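Local coordinates for Ig domain protein, group 2 domain protein (Shewanella frigidimarina, PDB 6BG8), which is the C-terminal ice-binding (DUF3494) domain of a longer adhesin that adsorbs its bacterium onto ice and inhibits the growth of ice crystals, at residues Ala18-Thr23 with Leu38-Ser43; Ile22-Gly27 with Val227-Asn232; Phe156-Asn161 with Trp184-Lys189. All coordinates share one frame; numbering follows the deposited sequence.

Contact 1: Ala18-Thr23 with Leu38-Ser43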
loop_
_atom_site.group_PDB
_atom_site.type_symbol
_atom_site.label_atom_id
_atom_site.label_comp_id
_atom_site.label_asym_id
_atom_site.label_seq_id
_atom_site.Cartn_x
_atom_site.Cartn_y
_atom_site.Cartn_z
ATOM N N ALA A 18 5.524 -5.870 4.594
ATOM C CA ALA A 18 6.838 -5.252 4.649
ATOM C C ALA A 18 7.913 -6.326 4.736
ATOM O O ALA A 18 7.669 -7.448 5.181
ATOM C CB ALA A 18 6.956 -4.290 5.840
ATOM N N SER A 19 9.118 -5.958 4.297
ATOM C CA SER A 19 10.273 -6.838 4.446
ATOM C C SER A 19 10.684 -6.982 5.908
ATOM O O SER A 19 10.926 -8.097 6.388
ATOM C CB SER A 19 11.441 -6.301 3.617
ATOM O OG SER A 19 12.649 -6.964 3.948
ATOM N N GLN A 20 10.788 -5.869 6.635
ATOM C CA GLN A 20 11.485 -5.870 7.921
ATOM C C GLN A 20 10.565 -5.764 9.124
ATOM O O GLN A 20 10.760 -6.480 10.111
ATOM C CB GLN A 20 12.494 -4.713 7.982
ATOM C CG GLN A 20 13.665 -4.847 7.017
ATOM C CD GLN A 20 14.483 -6.071 7.288
ATOM O OE1 GLN A 20 15.087 -6.195 8.353
ATOM N NE2 GLN A 20 14.525 -6.986 6.317
ATOM N N ALA A 21 9.565 -4.893 9.073
ATOM C CA ALA A 21 8.761 -4.635 10.266
ATOM C C ALA A 21 7.470 -3.932 9.881
ATOM O O ALA A 21 7.410 -3.208 8.883
ATOM C CB ALA A 21 9.523 -3.782 11.290
ATOM N N ILE A 22 6.441 -4.160 10.690
ATOM C CA ILE A 22 5.218 -3.364 10.665
ATOM C C ILE A 22 4.973 -2.917 12.095
ATOM O O ILE A 22 4.949 -3.750 13.010
ATOM C CB ILE A 22 4.012 -4.141 10.125
ATOM C CG1 ILE A 22 4.238 -4.501 8.653
ATOM C CG2 ILE A 22 2.741 -3.295 10.274
ATOM C CD1 ILE A 22 3.220 -5.485 8.101
ATOM N N THR A 23 4.839 -1.615 12.299
ATOM C CA THR A 23 4.682 -1.071 13.640
ATOM C C THR A 23 3.516 -0.098 13.681
ATOM O O THR A 23 3.132 0.490 12.665
ATOM C CB THR A 23 5.949 -0.354 14.127
ATOM O OG1 THR A 23 6.076 0.914 13.476
ATOM C CG2 THR A 23 7.197 -1.201 13.876
ATOM N N LEU A 38 8.102 -10.220 5.783
ATOM C CA LEU A 38 8.687 -11.213 4.888
ATOM C C LEU A 38 10.054 -11.716 5.329
ATOM O O LEU A 38 10.382 -12.879 5.067
ATOM C CB LEU A 38 8.830 -10.642 3.470
ATOM C CG LEU A 38 7.555 -10.206 2.741
ATOM C CD1 LEU A 38 7.922 -9.402 1.503
ATOM C CD2 LEU A 38 6.675 -11.389 2.348
ATOM N N ASP A 39 10.875 -10.868 5.957
ATOM C CA ASP A 39 12.288 -11.191 6.123
ATOM C C ASP A 39 12.757 -11.049 7.562
ATOM O O ASP A 39 13.967 -10.964 7.797
ATOM C CB ASP A 39 13.157 -10.324 5.206
ATOM C CG ASP A 39 12.814 -10.506 3.745
ATOM O OD1 ASP A 39 12.923 -11.650 3.257
ATOM O OD2 ASP A 39 12.429 -9.513 3.100
ATOM N N GLN A 40 11.831 -11.016 8.521
ATOM C CA GLN A 40 12.157 -11.047 9.944
ATOM C C GLN A 40 11.059 -11.809 10.678
ATOM O O GLN A 40 9.976 -12.048 10.143
ATOM C CB GLN A 40 12.309 -9.644 10.548
ATOM C CG GLN A 40 13.402 -8.764 9.936
ATOM C CD GLN A 40 14.824 -9.177 10.325
ATOM O OE1 GLN A 40 15.026 -10.141 11.061
ATOM N NE2 GLN A 40 15.814 -8.442 9.821
ATOM N N ALA A 41 11.356 -12.193 11.918
ATOM C CA ALA A 41 10.412 -12.949 12.735
ATOM C C ALA A 41 9.266 -12.061 13.238
ATOM O O ALA A 41 9.303 -10.834 13.157
ATOM C CB ALA A 41 11.130 -13.588 13.922
ATOM N N ARG A 42 8.230 -12.725 13.769
ATOM C CA ARG A 42 7.060 -12.068 14.349
ATOM C C ARG A 42 7.426 -11.031 15.407
ATOM O O ARG A 42 6.641 -10.113 15.664
ATOM C CB ARG A 42 6.137 -13.140 14.957
ATOM C CG ARG A 42 4.995 -12.616 15.821
ATOM C CD ARG A 42 3.927 -13.682 16.019
ATOM N NE ARG A 42 3.248 -14.007 14.772
ATOM C CZ ARG A 42 2.238 -13.309 14.258
ATOM N NH1 ARG A 42 1.694 -13.701 13.110
ATOM N NH2 ARG A 42 1.764 -12.233 14.892
ATOM N N SER A 43 8.598 -11.160 16.030
ATOM C CA SER A 43 9.030 -10.170 17.011
ATOM C C SER A 43 9.194 -8.782 16.400
ATOM O O SER A 43 9.254 -7.789 17.135
ATOM C CB SER A 43 10.340 -10.622 17.654
ATOM O OG SER A 43 11.354 -10.771 16.683
HETATM O O HOH W 1 16.122 -9.385 6.712
#

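Contact 2: Ile22-Gly27 with Val227-Asn232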
loop_
_atom_site.group_PDB
_atom_site.type_symbol
_atom_site.label_atom_id
_atom_site.label_comp_id
_atom_site.label_asym_id
_atom_site.label_seq_id
_atom_site.Cartn_x
_atom_site.Cartn_y
_atom_site.Cartn_z
ATOM N N ILE A 22 6.441 -4.160 10.690
ATOM C CA ILE A 22 5.218 -3.364 10.665
ATOM C C ILE A 22 4.973 -2.917 12.095
ATOM O O ILE A 22 4.949 -3.750 13.010
ATOM C CB ILE A 22 4.012 -4.141 10.125
ATOM C CG1 ILE A 22 4.238 -4.501 8.653
ATOM C CG2 ILE A 22 2.741 -3.295 10.274
ATOM C CD1 ILE A 22 3.220 -5.485 8.101
ATOM N N THR A 23 4.839 -1.615 12.299
ATOM C CA THR A 23 4.682 -1.071 13.640
ATOM C C THR A 23 3.516 -0.098 13.681
ATOM O O THR A 23 3.132 0.490 12.665
ATOM C CB THR A 23 5.949 -0.354 14.127
ATOM O OG1 THR A 23 6.076 0.914 13.476
ATOM C CG2 THR A 23 7.197 -1.201 13.876
ATOM N N THR A 24 2.969 0.076 14.888
ATOM C CA THR A 24 1.903 1.040 15.108
ATOM C C THR A 24 2.009 1.612 16.514
ATOM O O THR A 24 2.445 0.939 17.459
ATOM C CB THR A 24 0.498 0.441 14.920
ATOM O OG1 THR A 24 -0.482 1.481 15.035
ATOM C CG2 THR A 24 0.196 -0.602 15.995
ATOM N N THR A 25 1.623 2.872 16.629
ATOM C CA THR A 25 1.248 3.425 17.911
ATOM C C THR A 25 -0.173 2.979 18.247
ATOM O O THR A 25 -0.845 2.315 17.454
ATOM C CB THR A 25 1.335 4.945 17.876
ATOM O OG1 THR A 25 0.326 5.423 16.988
ATOM C CG2 THR A 25 2.690 5.398 17.358
ATOM N N SER A 26 -0.629 3.317 19.449
ATOM C CA SER A 26 -1.978 2.923 19.817
ATOM C C SER A 26 -2.994 3.686 18.963
ATOM O O SER A 26 -2.698 4.739 18.395
ATOM C CB SER A 26 -2.220 3.177 21.306
ATOM O OG SER A 26 -2.183 4.560 21.575
ATOM N N GLY A 27 -4.193 3.125 18.849
ATOM C CA GLY A 27 -5.289 3.811 18.196
ATOM C C GLY A 27 -5.506 3.489 16.735
ATOM O O GLY A 27 -6.303 4.182 16.080
ATOM N N VAL A 227 6.701 -0.749 7.275
ATOM C CA VAL A 227 5.498 0.076 7.272
ATOM C C VAL A 227 5.246 0.513 8.706
ATOM O O VAL A 227 5.139 -0.330 9.603
ATOM C CB VAL A 227 4.278 -0.675 6.721
ATOM C CG1 VAL A 227 3.049 0.226 6.784
ATOM C CG2 VAL A 227 4.512 -1.156 5.290
ATOM N N THR A 228 5.142 1.818 8.933
ATOM C CA THR A 228 4.842 2.325 10.267
ATOM C C THR A 228 3.524 3.082 10.245
ATOM O O THR A 228 3.254 3.847 9.317
ATOM C CB THR A 228 5.962 3.234 10.815
ATOM O OG1 THR A 228 5.984 4.486 10.111
ATOM C CG2 THR A 228 7.304 2.543 10.693
ATOM N N LEU A 229 2.706 2.833 11.266
ATOM C CA LEU A 229 1.434 3.501 11.490
ATOM C C LEU A 229 1.482 4.329 12.764
ATOM O O LEU A 229 2.165 3.981 13.728
ATOM C CB LEU A 229 0.284 2.504 11.629
ATOM C CG LEU A 229 0.044 1.483 10.530
ATOM C CD1 LEU A 229 -1.267 0.773 10.838
ATOM C CD2 LEU A 229 -0.007 2.197 9.178
ATOM N N ASP A 230 0.719 5.412 12.761
ATOM C CA ASP A 230 0.494 6.242 13.940
ATOM C C ASP A 230 -1.017 6.490 13.999
ATOM O O ASP A 230 -1.527 7.418 13.365
ATOM C CB ASP A 230 1.309 7.529 13.857
ATOM C CG ASP A 230 1.187 8.391 15.105
ATOM O OD1 ASP A 230 0.444 8.015 16.046
ATOM O OD2 ASP A 230 1.845 9.451 15.139
ATOM N N ALA A 231 -1.729 5.633 14.734
ATOM C CA ALA A 231 -3.165 5.793 14.975
ATOM C C ALA A 231 -3.949 5.979 13.674
ATOM O O ALA A 231 -4.642 6.978 13.470
ATOM C CB ALA A 231 -3.421 6.969 15.927
ATOM N N ASN A 232 -3.845 4.987 12.788
ATOM C CA ASN A 232 -4.438 5.090 11.464
ATOM C C ASN A 232 -5.573 4.098 11.287
ATOM O O ASN A 232 -5.533 2.982 11.802
ATOM C CB ASN A 232 -3.404 4.829 10.371
ATOM C CG ASN A 232 -2.205 5.722 10.493
ATOM O OD1 ASN A 232 -1.080 5.249 10.651
ATOM N ND2 ASN A 232 -2.438 7.029 10.441
HETATM O O HOH W 2 4.729 3.016 14.386
#

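Contact 3: Phe156-Asn161 with Trp184-Lys189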
loop_
_atom_site.group_PDB
_atom_site.type_symbol
_atom_site.label_atom_id
_atom_site.label_comp_id
_atom_site.label_asym_id
_atom_site.label_seq_id
_atom_site.Cartn_x
_atom_site.Cartn_y
_atom_site.Cartn_z
ATOM N N PHE A 156 1.059 6.209 -10.441
ATOM C CA PHE A 156 2.046 7.239 -10.150
ATOM C C PHE A 156 3.352 6.543 -9.826
ATOM O O PHE A 156 3.406 5.719 -8.908
ATOM C CB PHE A 156 1.591 8.118 -8.989
ATOM C CG PHE A 156 0.328 8.854 -9.280
ATOM C CD1 PHE A 156 -0.909 8.269 -9.037
ATOM C CD2 PHE A 156 0.371 10.116 -9.846
ATOM C CE1 PHE A 156 -2.080 8.955 -9.340
ATOM C CE2 PHE A 156 -0.786 10.793 -10.148
ATOM C CZ PHE A 156 -2.010 10.211 -9.897
ATOM N N THR A 157 4.387 6.835 -10.607
ATOM C CA THR A 157 5.647 6.114 -10.477
ATOM C C THR A 157 6.786 7.118 -10.347
ATOM O O THR A 157 7.025 7.927 -11.249
ATOM C CB THR A 157 5.838 5.141 -11.642
ATOM O OG1 THR A 157 7.096 4.486 -11.491
ATOM C CG2 THR A 157 5.726 5.829 -13.011
ATOM N N ILE A 158 7.480 7.069 -9.211
ATOM C CA ILE A 158 8.208 8.211 -8.672
ATOM C C ILE A 158 9.616 7.783 -8.299
ATOM O O ILE A 158 9.795 6.825 -7.538
ATOM C CB ILE A 158 7.475 8.797 -7.448
ATOM C CG1 ILE A 158 6.130 9.391 -7.897
ATOM C CG2 ILE A 158 8.358 9.816 -6.715
ATOM C CD1 ILE A 158 5.158 9.730 -6.742
ATOM N N GLY A 159 10.611 8.502 -8.826
ATOM C CA GLY A 159 12.002 8.155 -8.593
ATOM C C GLY A 159 12.553 8.591 -7.258
ATOM O O GLY A 159 13.608 8.105 -6.844
ATOM N N GLY A 160 11.862 9.494 -6.574
ATOM C CA GLY A 160 12.244 9.873 -5.230
ATOM C C GLY A 160 11.215 9.439 -4.204
ATOM O O GLY A 160 10.713 8.307 -4.243
ATOM N N ASN A 161 10.896 10.336 -3.278
ATOM C CA ASN A 161 9.890 10.097 -2.257
ATOM C C ASN A 161 8.521 10.611 -2.701
ATOM O O ASN A 161 8.396 11.378 -3.658
ATOM C CB ASN A 161 10.282 10.787 -0.949
ATOM C CG ASN A 161 11.663 10.400 -0.464
ATOM O OD1 ASN A 161 12.059 9.236 -0.525
ATOM N ND2 ASN A 161 12.404 11.385 0.043
ATOM N N TRP A 184 0.689 3.615 -6.414
ATOM C CA TRP A 184 1.758 4.548 -6.105
ATOM C C TRP A 184 3.047 3.754 -5.974
ATOM O O TRP A 184 3.124 2.834 -5.159
ATOM C CB TRP A 184 1.487 5.297 -4.795
ATOM C CG TRP A 184 0.186 6.031 -4.751
ATOM C CD1 TRP A 184 -1.014 5.562 -4.293
ATOM C CD2 TRP A 184 -0.046 7.376 -5.184
ATOM N NE1 TRP A 184 -1.979 6.535 -4.419
ATOM C CE2 TRP A 184 -1.408 7.657 -4.963
ATOM C CE3 TRP A 184 0.770 8.371 -5.731
ATOM C CZ2 TRP A 184 -1.973 8.886 -5.281
ATOM C CZ3 TRP A 184 0.201 9.600 -6.047
ATOM C CH2 TRP A 184 -1.155 9.842 -5.824
ATOM N N ARG A 185 4.062 4.126 -6.744
ATOM C CA ARG A 185 5.350 3.431 -6.725
ATOM C C ARG A 185 6.430 4.460 -6.441
ATOM O O ARG A 185 6.620 5.383 -7.236
ATOM C CB ARG A 185 5.619 2.738 -8.065
ATOM C CG ARG A 185 6.790 1.745 -8.098
ATOM C CD ARG A 185 8.174 2.416 -8.094
ATOM N NE ARG A 185 8.410 3.331 -9.213
ATOM C CZ ARG A 185 9.620 3.742 -9.591
ATOM N NH1 ARG A 185 10.705 3.313 -8.943
ATOM N NH2 ARG A 185 9.751 4.582 -10.610
ATOM N N THR A 186 7.157 4.299 -5.339
ATOM C CA THR A 186 8.265 5.199 -5.040
ATOM C C THR A 186 9.558 4.405 -4.950
ATOM O O THR A 186 9.601 3.353 -4.302
ATOM C CB THR A 186 8.037 5.986 -3.737
ATOM O OG1 THR A 186 7.886 5.084 -2.637
ATOM C CG2 THR A 186 6.793 6.868 -3.852
ATOM N N ALA A 187 10.611 4.910 -5.600
ATOM C CA ALA A 187 11.944 4.359 -5.372
ATOM C C ALA A 187 12.480 4.755 -4.005
ATOM O O ALA A 187 13.362 4.074 -3.469
ATOM C CB ALA A 187 12.913 4.818 -6.467
ATOM N N GLY A 188 11.962 5.835 -3.440
ATOM C CA GLY A 188 12.207 6.230 -2.073
ATOM C C GLY A 188 11.063 5.818 -1.174
ATOM O O GLY A 188 10.405 4.793 -1.396
ATOM N N LYS A 189 10.822 6.612 -0.148
ATOM C CA LYS A 189 9.774 6.284 0.806
ATOM C C LYS A 189 8.469 6.981 0.446
ATOM O O LYS A 189 8.445 7.957 -0.303
ATOM C CB LYS A 189 10.188 6.689 2.220
ATOM C CG LYS A 189 10.326 8.188 2.425
ATOM C CD LYS A 189 10.696 8.495 3.867
ATOM C CE LYS A 189 11.025 9.974 4.044
ATOM N NZ LYS A 189 11.579 10.279 5.406
#

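Contact 1: Ala18-Thr23 with Leu38-Ser43
With OG anti to its own backbone N (chi1 168°), Ser-19 presents its hydroxyl to Asp-39, while the chain of Gln-20 bends at chi2 and its OE1 meets Gln-40. The setting is a corner between successive coils of the beta-solenoid typical of the DUF3494 ice-binding domain, where the short link between strands 14-18 and 21-24 meets the loop following strand 34-37. Two backbone bonds start the match: Leu-38 N donates to Ala-18 O at 2.9 Å, and Asp-39 N to Ser-19 O. The side chains continue the match as a short chain of hydrogen bonds. Ser-19 OG donates to Asp-39 OD2 at 2.7 Å, using the anti lone pair of that oxygen, and in turn accepts from Gln-20 NE2, which lies 3.0 Å from it. The other oxygen of the Asp-39 carboxylate forms a salt bridge with Arg-92 of helix 84-103, so this one group ties the corner to the helix packed beside the solenoid. Farther out, Gln-40 NE2 gives Gln-20 OE1 a nearly straight bond of 2.8 Å (172° at the hydrogen), with the two amide planes turned 86° apart. A water accepts from Gln-20 NE2 and donates to Asp-39 O, closing a second route across the corner. Gln-40 CB lies 3.5 Å from the carbonyl oxygen Gln-20 O, which the contact buries and which has no hydrogen-bonding partner in the model.

Contact 2: Ile22-Gly27 with Val227-Asn232
The carboxylate of Asp-230 takes the hydroxyl of Thr-25 on the anti side of OD1, 35° out of its plane, with OG1 to OD1 at 2.8 Å. Its other oxygen, OD2, pairs with Thr-212, which probably belongs to the ice-binding site, so Asp-230 joins that position to the turn after strand 21-24. The second flat group, the amide of Asn-232, receives Asp-230 N from above the carbonyl plane at OD1, 2.8 Å away, while its ND2 reaches the carbonyls of Arg-211 and Ala-214. Before these turns, along the chain, the two strands run parallel, Ile-22 beside Val-227 and Thr-23 beside Thr-228. Thr-23 N donates to Val-227 O, and Leu-229 N to Thr-23 O at 2.8 Å. On one face Thr-23 and Thr-228 lie side by side, OG1 of the former 3.5 Å from CG2 of the latter; a water joins Thr-23 OG1 to Leu-229 O. The opposite face carries Ile-22, Val-227 and Leu-229 into the solenoid interior, where Ile-22 and Leu-229 meet Met-16 of strand 14-18. Within this parallel sheet, strand 45-46 flanks strand 21-24 on its far side, and strand 208-210 flanks strand 226-229.

Contact 3: Phe156-Asn161 with Trp184-Lys189
Phe-156 and Trp-184 form the tightly packed end of this contact, an offset stack between neighbouring parallel strands. The ring planes are 13° apart, with Trp-184 CZ3 over the phenyl face near its rim, 3.3 Å from Phe-156 CG. Tyr-129 meets Phe-156 nearly parallel, whereas Phe-198 meets Trp-184 with the planes at about 50°, so the aromatic row extends to both neighbouring strands. On the other face of the strands, Arg-185 folds back through bends at chi2 and chi3 to grip Thr-157 side-on: NH2 lies 2.8 Å and NE 2.9 Å from the single atom OG1, which sits close to the guanidinium plane. Ile-158 O lies over the centre of one face of that group. Past the strands, the partly exposed turns meet through polar atoms and not through packed rings. Gly-188 N reaches Gly-160 O from above the carbonyl plane, and Lys-189 N bonds to Asn-161 OD1 at 2.9 Å. Gly-188, lacking a side chain, lets that same OD1 come within 3.4 Å of its CA. Chemically, two N-H groups converging on Thr-157 OG1 occupy it as an acceptor; its own proton is then probably turned toward Leu-102 O in a weak bond at the end of helix 84-103.

From the N terminus, the chain leaves strand 14-18, turns, and comes back to the same corner after only 14 intervening residues, closing contact 1. Strand 21-24 immediately begins contact 2, which shares Ile-22 and Thr-23 with it but waits 199 residues for its partner near the C terminus. Within that long excursion lie helix 84-103 and contact 3, itself a closure of 22 residues between two successive coils. Contacts 1 and 2 touch, with Ala-21 O 3.0 Å from Val-227 N, a probable hydrogen bond; contact 3 stands apart, its centre about 21 Å from either. Local coil-to-coil closures thus coexist with one that joins early and late strands of the solenoid.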